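Local coordinates for protein S12 family peptidase (Streptomyces sp. 82F2, PDB 3WWX) that probably hydrolyses amide bonds at D-amino acid residues, as a D-stereospecific serine hydrolase of peptidase family S12, at residues L102-G107 and T161-A166; D76-W81 and I96-L101; I54-T59 and G235-M240. One frame throughout, in Å; residues are numbered along the deposited sequence.

Interactions 1 and 3 lie in the core, where every or nearly every touching residue is buried, whereas interaction 2 is only partly buried and sits farthest from the centre of the chain. Helix 98-102 joins interactions 1 and 2: it enters interaction 2 at its N-terminus and leaves into the loop of interaction 1, their centres about 9 Å apart. F163 of interaction 1 packs against K56, T59, A236 and A237 of interaction 3, about 12 Å away between centres. Chemistry follows place. Backbone pairing dominates interaction 2, side-chain amide, imidazole and hydroxyl bonds interaction 1, and in interaction 3 helix side chains bond to loop backbone beside a Met-aromatic contact.

Interaction 1: residues L102-G107 and T161-A166; sequences LNHTSG and TNFVLA
N162 reaches from helix 160-174 into the curve of the loop 102-107 and joins H104 to S106 through the two ends of its amide. With chi1 -77°, CG stands anti to the carbonyl carbon and the amide is held out toward the loop. ND2 donates to H104 ND1 at 3.1 Å; the bond is nearly straight (170° at the hydrogen) and lies in the amide plane, but it meets the imidazole 25° out of the ring plane. OD1 accepts from S106 OG at 2.6 Å, and that hydroxyl oxygen also bonds to the backbone N of I108. A water extends the link, accepting from N162 ND2 at 3.3 Å and from G107 N at 3.0 Å.

The next residue, F163, puts its ring between H104 and L102. The two rings meet obliquely, F163 CE1 approaching H104 NE2 at 3.6 Å. The CZ edge points at L102 O, 3.3 Å away, while L102 CD2 touches F163 CE2 at 3.7 Å and also reaches the methyl of A166.

H104, whose ring also stacks on Y158, has positive phi and is the C-prime residue of a Schellman motif: T105 N bonds to Q100 O and H104 N to L101 O. N103 OD1 accepts from T105 N in an Asx turn; N162 thus grips, through H104, the Schellman motif that ends helix 98-102.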
ATOM      1  N   LEU A 102      11.327   2.099   5.842  1.00 10.86           N
ATOM      2  CA  LEU A 102      10.257   1.110   5.767  1.00 10.60           C
ATOM      3  C   LEU A 102       9.191   1.240   6.843  1.00 10.37           C
ATOM      4  O   LEU A 102       8.059   0.798   6.636  1.00 10.39           O
ATOM      5  CB  LEU A 102      10.844  -0.301   5.777  1.00 11.06           C
ATOM      6  CG  LEU A 102      11.753  -0.631   4.611  1.00 10.49           C
ATOM      7  CD1 LEU A 102      12.394  -1.990   4.872  1.00 14.98           C
ATOM      8  CD2 LEU A 102      11.026  -0.614   3.275  1.00 13.77           C
ATOM      9  N   ASN A 103       9.524   1.851   7.979  1.00 10.69           N
ATOM     10  CA  ASN A 103       8.550   2.089   9.043  1.00 11.91           C
ATOM     11  C   ASN A 103       8.147   3.561   9.223  1.00 10.77           C
ATOM     12  O   ASN A 103       7.454   3.911  10.170  1.00 11.46           O
ATOM     13  CB  ASN A 103       9.010   1.459  10.368  1.00 11.05           C
ATOM     14  CG  ASN A 103      10.290   2.058  10.907  1.00 13.81           C
ATOM     15  OD1 ASN A 103      10.675   3.172  10.561  1.00 12.16           O
ATOM     16  ND2 ASN A 103      10.937   1.332  11.798  1.00 13.83           N
ATOM     17  N   HIS A 104       8.569   4.399   8.273  1.00 10.91           N
ATOM     18  CA  HIS A 104       8.204   5.820   8.236  1.00  9.99           C
ATOM     19  C   HIS A 104       8.681   6.603   9.460  1.00 10.46           C
ATOM     20  O   HIS A 104       8.043   7.571   9.867  1.00 11.72           O
ATOM     21  CB  HIS A 104       6.696   6.017   8.044  1.00 10.73           C
ATOM     22  CG  HIS A 104       6.157   5.400   6.794  1.00 11.76           C
ATOM     23  ND1 HIS A 104       6.434   5.883   5.531  1.00 10.60           N
ATOM     24  CD2 HIS A 104       5.355   4.330   6.619  1.00 10.44           C
ATOM     25  CE1 HIS A 104       5.820   5.136   4.638  1.00  9.68           C
ATOM     26  NE2 HIS A 104       5.157   4.180   5.272  1.00  9.14           N
ATOM     27  N   THR A 105       9.834   6.222  10.001  1.00 11.21           N
ATOM     28  CA  THR A 105      10.453   7.035  11.057  1.00 12.02           C
ATOM     29  C   THR A 105      11.651   7.821  10.535  1.00 11.92           C
ATOM     30  O   THR A 105      12.384   8.431  11.322  1.00 13.47           O
ATOM     31  CB  THR A 105      10.854   6.180  12.269  1.00 12.99           C
ATOM     32  OG1 THR A 105      11.836   5.200  11.897  1.00 12.57           O
ATOM     33  CG2 THR A 105       9.619   5.501  12.866  1.00 13.60           C
ATOM     34  N   SER A 106      11.852   7.828   9.212  1.00 10.88           N
ATOM     35  CA  SER A 106      12.935   8.602   8.600  1.00 10.27           C
ATOM     36  C   SER A 106      12.767  10.111   8.737  1.00 12.38           C
ATOM     37  O   SER A 106      13.771  10.827   8.838  1.00 13.94           O
ATOM     38  CB  SER A 106      13.033   8.268   7.116  1.00 13.56           C
ATOM     39  OG  SER A 106      11.866   8.771   6.487  1.00 10.93           O
ATOM     40  N   GLY A 107      11.533  10.597   8.715  1.00 11.33           N
ATOM     41  CA  GLY A 107      11.257  12.027   8.692  1.00 12.50           C
ATOM     42  C   GLY A 107      11.297  12.640   7.300  1.00 11.91           C
ATOM     43  O   GLY A 107      11.154  13.854   7.157  1.00 12.58           O
ATOM     44  N   THR A 161       7.728   9.073  -0.155  1.00  8.48           N
ATOM     45  CA  THR A 161       9.121   9.131  -0.596  1.00  8.61           C
ATOM     46  C   THR A 161       9.909   7.981   0.001  1.00  8.92           C
ATOM     47  O   THR A 161      10.831   7.455  -0.629  1.00  8.98           O
ATOM     48  CB  THR A 161       9.784  10.443  -0.171  1.00  8.88           C
ATOM     49  OG1 THR A 161       8.876  11.517  -0.435  1.00 10.07           O
ATOM     50  CG2 THR A 161      11.072  10.667  -0.963  1.00 10.56           C
ATOM     51  N   ASN A 162       9.539   7.558   1.196  1.00  9.45           N
ATOM     52  CA  ASN A 162      10.258   6.467   1.841  1.00  9.87           C
ATOM     53  C   ASN A 162      10.265   5.221   0.998  1.00  9.98           C
ATOM     54  O   ASN A 162      11.294   4.544   0.936  1.00 10.12           O
ATOM     55  CB  ASN A 162       9.653   6.147   3.192  1.00  9.41           C
ATOM     56  CG  ASN A 162      10.042   7.155   4.245  1.00 10.78           C
ATOM     57  OD1 ASN A 162      11.149   7.695   4.204  1.00 11.34           O
ATOM     58  ND2 ASN A 162       9.160   7.402   5.191  1.00 10.39           N
ATOM     59  N   PHE A 163       9.148   4.914   0.340  1.00  9.59           N
ATOM     60  CA  PHE A 163       9.067   3.680  -0.439  1.00  9.71           C
ATOM     61  C   PHE A 163       9.533   3.831  -1.871  1.00 10.06           C
ATOM     62  O   PHE A 163       9.980   2.854  -2.457  1.00  9.82           O
ATOM     63  CB  PHE A 163       7.699   3.026  -0.301  1.00 10.08           C
ATOM     64  CG  PHE A 163       7.593   2.216   0.968  1.00  8.70           C
ATOM     65  CD1 PHE A 163       7.499   2.850   2.203  1.00  9.35           C
ATOM     66  CD2 PHE A 163       7.630   0.839   0.938  1.00 10.60           C
ATOM     67  CE1 PHE A 163       7.465   2.133   3.376  1.00  9.97           C
ATOM     68  CE2 PHE A 163       7.583   0.112   2.124  1.00 10.70           C
ATOM     69  CZ  PHE A 163       7.495   0.760   3.341  1.00 10.63           C
ATOM     70  N   VAL A 164       9.509   5.038  -2.426  1.00  9.48           N
ATOM     71  CA  VAL A 164      10.237   5.273  -3.668  1.00  8.67           C
ATOM     72  C   VAL A 164      11.748   5.052  -3.455  1.00  8.47           C
ATOM     73  O   VAL A 164      12.398   4.377  -4.262  1.00  9.40           O
ATOM     74  CB  VAL A 164       9.921   6.664  -4.237  1.00  8.88           C
ATOM     75  CG1 VAL A 164      10.749   6.945  -5.478  1.00 10.33           C
ATOM     76  CG2 VAL A 164       8.436   6.750  -4.558  1.00 10.75           C
ATOM     77  N   LEU A 165      12.301   5.597  -2.382  1.00  9.40           N
ATOM     78  CA  LEU A 165      13.695   5.331  -2.012  1.00  9.16           C
ATOM     79  C   LEU A 165      13.926   3.833  -1.801  1.00 11.40           C
ATOM     80  O   LEU A 165      14.918   3.284  -2.279  1.00 10.85           O
ATOM     81  CB  LEU A 165      14.050   6.118  -0.755  1.00 10.70           C
ATOM     82  CG  LEU A 165      14.163   7.623  -1.000  1.00 10.97           C
ATOM     83  CD1 LEU A 165      14.133   8.379   0.280  1.00 11.00           C
ATOM     84  CD2 LEU A 165      15.429   7.942  -1.813  1.00 11.72           C
ATOM     85  N   ALA A 166      13.013   3.153  -1.109  1.00 10.14           N
ATOM     86  CA  ALA A 166      13.187   1.723  -0.868  1.00 10.29           C
ATOM     87  C   ALA A 166      13.277   0.958  -2.196  1.00 11.03           C
ATOM     88  O   ALA A 166      14.085   0.029  -2.342  1.00 11.39           O
ATOM     89  CB  ALA A 166      12.060   1.203  -0.017  1.00  9.56           C
TER
HETATM   90  O   HOH W   1       8.944   9.536   7.677  1.00 11.24           O

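Interaction 2: residues D76-W81 and I96-L101; sequences DPVEKW and ITVRQL
A single antiparallel beta bridge pairs P77 with T97, joining the short turn 76-81 to the N-terminus of helix 98-102. The pair is a non-hydrogen-bonded one, flanked by two backbone bonds: V78 N donates to I96 O at 2.8 Å and V98 N to D76 O at 3.1 Å. The bonds are fairly straight, with angles at the hydrogen of 167° and 150°. Between them the chains come close enough for CA-H...O contacts, P77 CA with I96 O and T97 CA with D76 O. Proline has no N-H to offer, and this register needs none from it, because both donors belong to the residues just after the bridged pair.

T97 is also the N-cap of helix 98-102. Its OG1, turned between the backbone N and the carbonyl carbon (chi1 68°), accepts from Q100 N at 3.2 Å, while T97 N donates back to Q100 OE1 at 2.9 Å. Together these two bonds make a capping box, so the bridge and the helix start share one residue.

On the buried side V78 supplies the apolar contact through a single branch. CG2 touches I96 CG2 at 3.9 Å and L101 CD1 at 3.8 Å, and L101 continues inward to N162 and L165 of helix 160-174. R99 ties helix 98-102 to its surroundings by salt bridges with D75 and E267. Within the turn, the indole of W81 is tied to the D76 side chain, NE1 donating to OD2 at 3.0 Å, with OD2 close to the indole plane, while the N-H meets D76 OD2 on the anti side and tilted out of the carboxylate plane.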
ATOM      1  N   ASP A  76      21.773  -0.363   7.596  1.00 16.38           N
ATOM      2  CA  ASP A  76      22.693   0.433   6.777  1.00 15.95           C
ATOM      3  C   ASP A  76      22.130   1.849   6.575  1.00 18.03           C
ATOM      4  O   ASP A  76      20.920   2.019   6.386  1.00 15.81           O
ATOM      5  CB  ASP A  76      22.877  -0.166   5.373  1.00 18.83           C
ATOM      6  CG  ASP A  76      23.761  -1.412   5.334  1.00 21.73           C
ATOM      7  OD1 ASP A  76      24.555  -1.641   6.280  1.00 23.46           O
ATOM      8  OD2 ASP A  76      23.669  -2.150   4.321  1.00 22.57           O
ATOM      9  N   PRO A  77      22.991   2.864   6.558  1.00 17.19           N
ATOM     10  CA  PRO A  77      22.518   4.182   6.128  1.00 13.48           C
ATOM     11  C   PRO A  77      22.064   4.174   4.673  1.00 15.60           C
ATOM     12  O   PRO A  77      22.622   3.478   3.833  1.00 15.68           O
ATOM     13  CB  PRO A  77      23.756   5.088   6.280  1.00 15.99           C
ATOM     14  CG  PRO A  77      24.666   4.343   7.185  1.00 22.23           C
ATOM     15  CD  PRO A  77      24.407   2.890   6.974  1.00 17.78           C
ATOM     16  N   VAL A  78      21.045   4.962   4.379  1.00 14.33           N
ATOM     17  CA  VAL A  78      20.565   5.077   3.020  1.00 15.77           C
ATOM     18  C   VAL A  78      21.693   5.538   2.085  1.00 13.76           C
ATOM     19  O   VAL A  78      21.794   5.084   0.943  1.00 15.38           O
ATOM     20  CB  VAL A  78      19.369   6.040   2.969  1.00 15.96           C
ATOM     21  CG1 VAL A  78      18.951   6.312   1.539  1.00 18.73           C
ATOM     22  CG2 VAL A  78      18.189   5.460   3.763  1.00 17.76           C
ATOM     23  N   GLU A  79      22.568   6.402   2.607  1.00 15.07           N
ATOM     24  CA  GLU A  79      23.704   6.922   1.833  1.00 16.37           C
ATOM     25  C   GLU A  79      24.602   5.819   1.260  1.00 16.62           C
ATOM     26  O   GLU A  79      25.168   5.968   0.172  1.00 19.00           O
ATOM     27  CB  GLU A  79      24.526   7.872   2.709  1.00 19.52           C
ATOM     28  CG  GLU A  79      25.672   8.582   1.973  1.00 19.60           C
ATOM     29  CD  GLU A  79      25.207   9.723   1.092  1.00 21.00           C
ATOM     30  OE1 GLU A  79      25.962  10.087   0.168  1.00 29.84           O
ATOM     31  OE2 GLU A  79      24.109  10.279   1.343  1.00 25.05           O
ATOM     32  N   LYS A  80      24.728   4.713   1.993  1.00 16.25           N
ATOM     33  CA  LYS A  80      25.533   3.584   1.526  1.00 17.04           C
ATOM     34  C   LYS A  80      25.056   3.073   0.179  1.00 16.28           C
ATOM     35  O   LYS A  80      25.844   2.756  -0.709  1.00 20.65           O
ATOM     36  CB  LYS A  80      25.505   2.457   2.553  1.00 19.00           C
ATOM     37  CG  LYS A  80      26.334   1.243   2.198  1.00 20.38           C
ATOM     38  CD  LYS A  80      26.415   0.297   3.383  1.00 22.97           C
ATOM     39  CE  LYS A  80      27.373  -0.861   3.131  1.00 32.10           C
ATOM     40  NZ  LYS A  80      26.865  -1.760   2.087  1.00 34.88           N
ATOM     41  N   TRP A  81      23.730   3.009   0.027  1.00 16.89           N
ATOM     42  CA  TRP A  81      23.118   2.434  -1.150  1.00 17.70           C
ATOM     43  C   TRP A  81      22.751   3.462  -2.207  1.00 15.87           C
ATOM     44  O   TRP A  81      22.756   3.139  -3.389  1.00 17.90           O
ATOM     45  CB  TRP A  81      21.886   1.624  -0.723  1.00 17.16           C
ATOM     46  CG  TRP A  81      22.317   0.454   0.061  1.00 16.79           C
ATOM     47  CD1 TRP A  81      22.342   0.326   1.414  1.00 19.01           C
ATOM     48  CD2 TRP A  81      22.877  -0.733  -0.473  1.00 15.38           C
ATOM     49  NE1 TRP A  81      22.880  -0.898   1.762  1.00 19.88           N
ATOM     50  CE2 TRP A  81      23.204  -1.570   0.615  1.00 17.92           C
ATOM     51  CE3 TRP A  81      23.119  -1.183  -1.770  1.00 18.00           C
ATOM     52  CZ2 TRP A  81      23.778  -2.826   0.439  1.00 20.05           C
ATOM     53  CZ3 TRP A  81      23.691  -2.444  -1.943  1.00 19.39           C
ATOM     54  CH2 TRP A  81      24.005  -3.246  -0.843  1.00 21.86           C
ATOM     55  N   ILE A  96      20.018   8.368   8.145  1.00 15.23           N
ATOM     56  CA  ILE A  96      18.743   7.659   7.993  1.00 15.51           C
ATOM     57  C   ILE A  96      19.044   6.254   7.517  1.00 15.09           C
ATOM     58  O   ILE A  96      19.834   6.078   6.592  1.00 16.25           O
ATOM     59  CB  ILE A  96      17.866   8.334   6.925  1.00 13.60           C
ATOM     60  CG1 ILE A  96      17.466   9.747   7.353  1.00 13.87           C
ATOM     61  CG2 ILE A  96      16.579   7.510   6.668  1.00 14.22           C
ATOM     62  CD1 ILE A  96      16.926  10.598   6.215  1.00 14.78           C
ATOM     63  N   THR A  97      18.415   5.245   8.128  1.00 13.77           N
ATOM     64  CA  THR A  97      18.643   3.860   7.721  1.00 15.05           C
ATOM     65  C   THR A  97      17.524   3.351   6.816  1.00 12.45           C
ATOM     66  O   THR A  97      16.448   3.949   6.746  1.00 13.43           O
ATOM     67  CB  THR A  97      18.724   2.920   8.928  1.00 17.39           C
ATOM     68  OG1 THR A  97      17.448   2.835   9.565  1.00 15.55           O
ATOM     69  CG2 THR A  97      19.735   3.450   9.942  1.00 17.47           C
ATOM     70  N   VAL A  98      17.794   2.263   6.111  1.00 13.39           N
ATOM     71  CA  VAL A  98      16.798   1.682   5.222  1.00 12.15           C
ATOM     72  C   VAL A  98      15.585   1.250   6.057  1.00 13.01           C
ATOM     73  O   VAL A  98      14.439   1.436   5.625  1.00 12.60           O
ATOM     74  CB  VAL A  98      17.377   0.517   4.399  1.00 13.56           C
ATOM     75  CG1 VAL A  98      16.327  -0.121   3.527  1.00 14.85           C
ATOM     76  CG2 VAL A  98      18.550   0.999   3.548  1.00 15.86           C
ATOM     77  N   ARG A  99      15.814   0.735   7.265  1.00 12.64           N
ATOM     78  CA  ARG A  99      14.711   0.354   8.157  1.00 11.49           C
ATOM     79  C   ARG A  99      13.791   1.530   8.444  1.00 10.67           C
ATOM     80  O   ARG A  99      12.576   1.382   8.475  1.00 12.26           O
ATOM     81  CB  ARG A  99      15.247  -0.208   9.478  1.00 12.76           C
ATOM     82  CG  ARG A  99      14.174  -0.829  10.386  1.00 14.60           C
ATOM     83  CD  ARG A  99      14.752  -1.312  11.749  1.00 13.85           C
ATOM     84  NE  ARG A  99      15.886  -2.204  11.528  1.00 14.74           N
ATOM     85  CZ  ARG A  99      15.789  -3.454  11.084  1.00 15.42           C
ATOM     86  NH1 ARG A  99      14.595  -4.009  10.864  1.00 13.62           N
ATOM     87  NH2 ARG A  99      16.888  -4.176  10.872  1.00 16.86           N
ATOM     88  N   GLN A 100      14.371   2.710   8.654  1.00 12.85           N
ATOM     89  CA  GLN A 100      13.586   3.896   8.944  1.00 12.10           C
ATOM     90  C   GLN A 100      12.746   4.363   7.747  1.00 11.30           C
ATOM     91  O   GLN A 100      11.692   4.962   7.942  1.00 12.00           O
ATOM     92  CB  GLN A 100      14.504   5.020   9.450  1.00 13.96           C
ATOM     93  CG  GLN A 100      15.089   4.729  10.813  1.00 13.27           C
ATOM     94  CD  GLN A 100      16.140   5.736  11.225  1.00 16.97           C
ATOM     95  OE1 GLN A 100      16.890   6.247  10.397  1.00 19.48           O
ATOM     96  NE2 GLN A 100      16.191   6.025  12.519  1.00 18.60           N
ATOM     97  N   LEU A 101      13.194   4.061   6.532  1.00 10.65           N
ATOM     98  CA  LEU A 101      12.327   4.247   5.360  1.00 10.49           C
ATOM     99  C   LEU A 101      11.107   3.363   5.499  1.00 12.29           C
ATOM    100  O   LEU A 101       9.972   3.810   5.324  1.00 10.52           O
ATOM    101  CB  LEU A 101      13.044   3.871   4.066  1.00 12.05           C
ATOM    102  CG  LEU A 101      14.379   4.557   3.729  1.00 10.90           C
ATOM    103  CD1 LEU A 101      14.905   4.037   2.417  1.00 12.05           C
ATOM    104  CD2 LEU A 101      14.211   6.084   3.688  1.00 11.96           C
TER

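Interaction 3: residues I54-T59 and G235-M240; sequences ITKTFT and GAAGEM
M240 lays its terminal methyl over the centre of the F58 ring, CE lying 3.6 Å from the centroid and only 4° off the ring normal. The sulfur sits over the same face but nearer the rim: SD comes to 3.6 Å from F58 CG, a Met-aromatic contact alongside the CH-pi one. A bend at the last torsion of M240 (chi3 62°) brings CE over the ring after an extended chi2. F250 stacks on F58 as well, and V182 of helix 178-187 packs against M240.

T55 projects toward the loop one turn earlier on helix 55-68. Its OG1 accepts from M240 N at 3.0 Å, with 162° at the hydrogen, and is also bonded to G52 O; its CG2 meets M240 CG at 3.8 Å. T55 and K56 close the S-x-x-K sequence characteristic of S12 peptidases and class C beta-lactamases, in which the serine and lysine are the expected catalytic pair. K56, bent at its final torsion, donates from NZ to A237 O at 3.1 Å, in the carbonyl plane and on a lone pair. The same nitrogen bonds to Y158 OH and N160 OD1, the tyrosine and asparagine of the family's Y-x-N motif.

Farther along the helix, T59 OG1 donates to A236 O at 2.9 Å, again on a lone pair in the carbonyl plane.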
ATOM      1  N   ILE A  54      -0.915  -0.518  -0.597  1.00  8.68           N
ATOM      2  CA  ILE A  54      -0.666  -1.932  -0.336  1.00  9.13           C
ATOM      3  C   ILE A  54       0.619  -2.417  -1.026  1.00  8.86           C
ATOM      4  O   ILE A  54       1.292  -3.343  -0.551  1.00  9.80           O
ATOM      5  CB  ILE A  54      -1.911  -2.738  -0.722  1.00  7.46           C
ATOM      6  CG1 ILE A  54      -2.970  -2.614   0.370  1.00 10.05           C
ATOM      7  CG2 ILE A  54      -1.590  -4.209  -1.005  1.00 10.09           C
ATOM      8  CD1 ILE A  54      -4.360  -3.022  -0.088  1.00 10.21           C
ATOM      9  N   THR A  55       0.983  -1.763  -2.125  1.00  8.30           N
ATOM     10  CA  THR A  55       2.239  -2.051  -2.809  1.00  8.77           C
ATOM     11  C   THR A  55       3.409  -2.032  -1.847  1.00  9.92           C
ATOM     12  O   THR A  55       4.367  -2.803  -1.992  1.00  9.63           O
ATOM     13  CB  THR A  55       2.490  -1.009  -3.908  1.00  7.65           C
ATOM     14  OG1 THR A  55       1.406  -1.015  -4.854  1.00  8.63           O
ATOM     15  CG2 THR A  55       3.797  -1.261  -4.645  1.00  9.35           C
ATOM     16  N   LYS A  56       3.353  -1.152  -0.852  1.00  9.54           N
ATOM     17  CA  LYS A  56       4.435  -1.032   0.112  1.00  7.49           C
ATOM     18  C   LYS A  56       4.776  -2.360   0.782  1.00  9.57           C
ATOM     19  O   LYS A  56       5.930  -2.602   1.101  1.00  9.37           O
ATOM     20  CB  LYS A  56       4.096  -0.004   1.177  1.00  9.22           C
ATOM     21  CG  LYS A  56       4.082   1.419   0.666  1.00  8.55           C
ATOM     22  CD  LYS A  56       3.952   2.419   1.807  1.00  9.83           C
ATOM     23  CE  LYS A  56       4.031   3.857   1.320  1.00  9.14           C
ATOM     24  NZ  LYS A  56       2.885   4.249   0.484  1.00 10.88           N
ATOM     25  N   THR A  57       3.785  -3.206   1.050  1.00  9.17           N
ATOM     26  CA  THR A  57       4.090  -4.473   1.702  1.00  8.31           C
ATOM     27  C   THR A  57       4.938  -5.356   0.788  1.00  9.96           C
ATOM     28  O   THR A  57       5.838  -6.065   1.256  1.00  9.77           O
ATOM     29  CB  THR A  57       2.816  -5.208   2.100  1.00  8.63           C
ATOM     30  OG1 THR A  57       1.944  -4.320   2.796  1.00  9.41           O
ATOM     31  CG2 THR A  57       3.158  -6.387   2.988  1.00 10.33           C
ATOM     32  N   PHE A  58       4.661  -5.312  -0.516  1.00  9.12           N
ATOM     33  CA  PHE A  58       5.465  -6.058  -1.482  1.00  8.86           C
ATOM     34  C   PHE A  58       6.901  -5.534  -1.498  1.00 10.53           C
ATOM     35  O   PHE A  58       7.864  -6.294  -1.455  1.00 10.51           O
ATOM     36  CB  PHE A  58       4.852  -5.980  -2.879  1.00  9.43           C
ATOM     37  CG  PHE A  58       3.546  -6.720  -3.012  1.00  9.38           C
ATOM     38  CD1 PHE A  58       2.350  -6.103  -2.666  1.00 10.28           C
ATOM     39  CD2 PHE A  58       3.501  -8.014  -3.490  1.00  9.46           C
ATOM     40  CE1 PHE A  58       1.130  -6.762  -2.788  1.00  9.96           C
ATOM     41  CE2 PHE A  58       2.269  -8.684  -3.602  1.00  9.62           C
ATOM     42  CZ  PHE A  58       1.097  -8.055  -3.265  1.00 10.29           C
ATOM     43  N   THR A  59       7.056  -4.223  -1.564  1.00  9.30           N
ATOM     44  CA  THR A  59       8.372  -3.610  -1.550  1.00  9.65           C
ATOM     45  C   THR A  59       9.178  -3.985  -0.308  1.00 11.16           C
ATOM     46  O   THR A  59      10.364  -4.372  -0.411  1.00 11.04           O
ATOM     47  CB  THR A  59       8.201  -2.085  -1.665  1.00  9.26           C
ATOM     48  OG1 THR A  59       7.509  -1.814  -2.888  1.00  9.88           O
ATOM     49  CG2 THR A  59       9.529  -1.352  -1.636  1.00 10.49           C
ATOM     50  N   GLY A 235       4.832   4.290  -8.147  1.00  9.29           N
ATOM     51  CA  GLY A 235       5.897   3.310  -8.198  1.00 10.41           C
ATOM     52  C   GLY A 235       5.876   2.359  -7.017  1.00  8.58           C
ATOM     53  O   GLY A 235       4.834   1.784  -6.679  1.00  8.50           O
ATOM     54  N   ALA A 236       7.043   2.174  -6.404  1.00  9.42           N
ATOM     55  CA  ALA A 236       7.196   1.202  -5.324  1.00  7.61           C
ATOM     56  C   ALA A 236       6.443   1.590  -4.044  1.00  9.62           C
ATOM     57  O   ALA A 236       6.363   0.797  -3.107  1.00  9.93           O
ATOM     58  CB  ALA A 236       8.669   0.978  -5.034  1.00  9.21           C
ATOM     59  N   ALA A 237       5.852   2.783  -4.022  1.00  8.71           N
ATOM     60  CA  ALA A 237       4.984   3.198  -2.935  1.00  9.00           C
ATOM     61  C   ALA A 237       3.514   2.892  -3.206  1.00  7.61           C
ATOM     62  O   ALA A 237       2.698   2.982  -2.305  1.00 10.10           O
ATOM     63  CB  ALA A 237       5.152   4.682  -2.694  1.00  9.51           C
ATOM     64  N   GLY A 238       3.153   2.557  -4.442  1.00  8.44           N
ATOM     65  CA  GLY A 238       1.737   2.359  -4.716  1.00  7.95           C
ATOM     66  C   GLY A 238       1.214   1.962  -6.080  1.00  8.83           C
ATOM     67  O   GLY A 238       0.013   2.107  -6.289  1.00  9.26           O
ATOM     68  N   GLU A 239       2.034   1.436  -6.990  1.00  7.40           N
ATOM     69  CA  GLU A 239       1.584   1.232  -8.370  1.00  8.77           C
ATOM     70  C   GLU A 239       0.815  -0.055  -8.672  1.00  8.66           C
ATOM     71  O   GLU A 239       0.269  -0.172  -9.769  1.00  8.96           O
ATOM     72  CB  GLU A 239       2.792   1.230  -9.320  1.00  8.55           C
ATOM     73  CG  GLU A 239       3.742   0.052  -9.184  1.00  9.70           C
ATOM     74  CD  GLU A 239       4.690  -0.010 -10.352  1.00 13.03           C
ATOM     75  OE1 GLU A 239       4.204  -0.318 -11.450  1.00 14.51           O
ATOM     76  OE2 GLU A 239       5.893   0.246 -10.144  1.00 13.56           O
ATOM     77  N   MET A 240       0.830  -1.042  -7.770  1.00  8.20           N
ATOM     78  CA  MET A 240       0.371  -2.383  -8.171  1.00  7.10           C
ATOM     79  C   MET A 240      -1.130  -2.494  -8.431  1.00  7.71           C
ATOM     80  O   MET A 240      -1.929  -1.725  -7.902  1.00  7.63           O
ATOM     81  CB  MET A 240       0.846  -3.429  -7.167  1.00  9.21           C
ATOM     82  CG  MET A 240       2.353  -3.600  -7.232  1.00  8.74           C
ATOM     83  SD  MET A 240       3.025  -4.737  -6.020  1.00  9.83           S
ATOM     84  CE  MET A 240       2.204  -6.261  -6.522  1.00 10.88           C
TER